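Local coordinates for CRISPR-associated protein Cse2 (Thermus thermophilus, PDB 2ZCA), which probably acts as a subunit of the type I-E CRISPR surveillance complex, which uses CRISPR RNA to recognise invading nucleic acids, at residues Y63-L68 with D133-W138. Residues are numbered along the deposited sequence; the frame is centred on the assembly and turned at random.
Sequences YLVAAL and DDLLRW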
loop_
_atom_site.group_PDB
_atom_site.type_symbol
_atom_site.label_atom_id
_atom_site.label_comp_id
_atom_site.label_asym_id
_atom_site.label_seq_id
_atom_site.Cartn_x
_atom_site.Cartn_y
_atom_site.Cartn_z
ATOM N N TYR A 63 -5.034 1.849 -6.476
ATOM C CA TYR A 63 -4.746 3.281 -6.456
ATOM C C TYR A 63 -4.015 3.689 -5.187
ATOM O O TYR A 63 -3.098 4.510 -5.230
ATOM C CB TYR A 63 -6.037 4.094 -6.582
ATOM C CG TYR A 63 -6.515 4.249 -8.010
ATOM C CD1 TYR A 63 -5.907 5.160 -8.873
ATOM C CD2 TYR A 63 -7.548 3.458 -8.507
ATOM C CE1 TYR A 63 -6.313 5.280 -10.199
ATOM C CE2 TYR A 63 -7.959 3.568 -9.828
ATOM C CZ TYR A 63 -7.336 4.480 -10.668
ATOM O OH TYR A 63 -7.733 4.579 -11.981
ATOM N N LEU A 64 -4.416 3.123 -4.053
ATOM C CA LEU A 64 -3.765 3.479 -2.799
ATOM C C LEU A 64 -2.318 2.994 -2.773
ATOM O O LEU A 64 -1.425 3.717 -2.329
ATOM C CB LEU A 64 -4.543 2.913 -1.599
ATOM C CG LEU A 64 -3.956 3.183 -0.204
ATOM C CD1 LEU A 64 -3.765 4.676 0.013
ATOM C CD2 LEU A 64 -4.887 2.613 0.859
ATOM N N VAL A 65 -2.079 1.774 -3.252
ATOM C CA VAL A 65 -0.721 1.238 -3.274
ATOM C C VAL A 65 0.175 2.045 -4.214
ATOM O O VAL A 65 1.342 2.273 -3.914
ATOM C CB VAL A 65 -0.711 -0.253 -3.672
ATOM C CG1 VAL A 65 0.719 -0.727 -3.919
ATOM C CG2 VAL A 65 -1.343 -1.081 -2.554
ATOM N N ALA A 66 -0.363 2.480 -5.350
ATOM C CA ALA A 66 0.424 3.286 -6.276
ATOM C C ALA A 66 0.814 4.591 -5.576
ATOM O O ALA A 66 1.936 5.075 -5.727
ATOM C CB ALA A 66 -0.386 3.595 -7.542
ATOM N N ALA A 67 -0.121 5.158 -4.817
ATOM C CA ALA A 67 0.134 6.407 -4.105
ATOM C C ALA A 67 1.208 6.224 -3.036
ATOM O O ALA A 67 2.099 7.063 -2.886
ATOM C CB ALA A 67 -1.153 6.925 -3.469
ATOM N N LEU A 68 1.126 5.126 -2.292
ATOM C CA LEU A 68 2.104 4.864 -1.240
ATOM C C LEU A 68 3.467 4.524 -1.835
ATOM O O LEU A 68 4.510 4.835 -1.251
ATOM C CB LEU A 68 1.600 3.736 -0.333
ATOM C CG LEU A 68 0.306 4.113 0.404
ATOM C CD1 LEU A 68 -0.268 2.904 1.123
ATOM C CD2 LEU A 68 0.591 5.245 1.389
ATOM N N ASP A 133 -1.368 -7.373 -2.151
ATOM C CA ASP A 133 -2.025 -8.662 -1.963
ATOM C C ASP A 133 -2.790 -8.675 -0.648
ATOM O O ASP A 133 -3.879 -9.251 -0.557
ATOM C CB ASP A 133 -1.011 -9.811 -1.978
ATOM C CG ASP A 133 -0.468 -10.092 -3.365
ATOM O OD1 ASP A 133 -1.254 -10.038 -4.333
ATOM O OD2 ASP A 133 0.738 -10.383 -3.487
ATOM N N ASP A 134 -2.218 -8.042 0.372
ATOM C CA ASP A 134 -2.860 -7.994 1.677
ATOM C C ASP A 134 -4.067 -7.057 1.694
ATOM O O ASP A 134 -5.119 -7.404 2.224
ATOM C CB ASP A 134 -1.856 -7.571 2.755
ATOM C CG ASP A 134 -0.813 -8.635 3.029
ATOM O OD1 ASP A 134 -1.053 -9.807 2.661
ATOM O OD2 ASP A 134 0.236 -8.304 3.626
ATOM N N LEU A 135 -3.920 -5.873 1.108
ATOM C CA LEU A 135 -5.020 -4.914 1.081
ATOM C C LEU A 135 -6.215 -5.490 0.311
ATOM O O LEU A 135 -7.371 -5.275 0.675
ATOM C CB LEU A 135 -4.549 -3.601 0.442
ATOM C CG LEU A 135 -5.520 -2.415 0.473
ATOM C CD1 LEU A 135 -5.958 -2.127 1.907
ATOM C CD2 LEU A 135 -4.840 -1.195 -0.136
ATOM N N LEU A 136 -5.930 -6.233 -0.751
ATOM C CA LEU A 136 -6.988 -6.842 -1.546
ATOM C C LEU A 136 -7.820 -7.839 -0.739
ATOM O O LEU A 136 -8.996 -8.052 -1.028
ATOM C CB LEU A 136 -6.387 -7.549 -2.762
ATOM C CG LEU A 136 -5.916 -6.646 -3.903
ATOM C CD1 LEU A 136 -5.091 -7.448 -4.907
ATOM C CD2 LEU A 136 -7.133 -6.032 -4.580
ATOM N N ARG A 137 -7.213 -8.436 0.282
ATOM C CA ARG A 137 -7.903 -9.430 1.103
ATOM C C ARG A 137 -8.213 -8.905 2.505
ATOM O O ARG A 137 -8.601 -9.661 3.391
ATOM C CB ARG A 137 -7.034 -10.682 1.215
ATOM C CG ARG A 137 -6.676 -11.314 -0.129
ATOM C CD ARG A 137 -5.635 -12.408 0.049
ATOM N NE ARG A 137 -4.340 -11.877 0.477
ATOM C CZ ARG A 137 -3.346 -12.626 0.947
ATOM N NH1 ARG A 137 -3.501 -13.940 1.054
ATOM N NH2 ARG A 137 -2.199 -12.063 1.316
ATOM N N TRP A 138 -8.070 -7.600 2.687
ATOM C CA TRP A 138 -8.279 -6.981 3.990
ATOM C C TRP A 138 -9.664 -7.162 4.599
ATOM O O TRP A 138 -9.801 -7.235 5.821
ATOM C CB TRP A 138 -7.953 -5.487 3.895
ATOM C CG TRP A 138 -7.793 -4.813 5.225
ATOM C CD1 TRP A 138 -8.749 -4.135 5.928
ATOM C CD2 TRP A 138 -6.598 -4.752 6.011
ATOM N NE1 TRP A 138 -8.219 -3.652 7.104
ATOM C CE2 TRP A 138 -6.901 -4.018 7.179
ATOM C CE3 TRP A 138 -5.298 -5.246 5.839
ATOM C CZ2 TRP A 138 -5.950 -3.767 8.173
ATOM C CZ3 TRP A 138 -4.349 -4.995 6.833
ATOM C CH2 TRP A 138 -4.686 -4.261 7.983
#
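L135 meets segment 63-68 through one methyl, CD2, which lies against L64 and V65. Its CD2 lies 3.9 Å from CD2 of L64, the two leucine side chains crossing at about a right angle and touching methyl to methyl. The second approach is slacker: CG2 of V65 stands 4.3 Å from L135 CD2. In both leucines CG swings anti to the backbone N (chi1 -173° in L135, 179° in L64), which carries each branched end out from its helix toward the other. The backbones stay well apart, 8.7 Å between CA of V65 and CA of L135, and the meeting is small, burying 102 Å² in all. This is apolar helix-helix packing near the centre of the all-helical Cse2 fold, joining helix 56-71 to helix 128-136. A61, one turn before V65, also touches L135, while P35 packs against L64. Behind L135, the chain leaving its helix is held by polar contacts on the side away from helix 56-71. R137 NE donates to D133 O at 2.9 Å, approaching from above the carbonyl plane, and R137 NH2 forms a salt bridge with D134 OD1, also at 2.9 Å, though its hydrogen-bond geometry is weak. D134 OD2 in turn forms a salt bridge with R148 and accepts a hydrogen bond from W149 NE1, tying this turn to helix 144-155, where W149 also meets W138 edge-to-face.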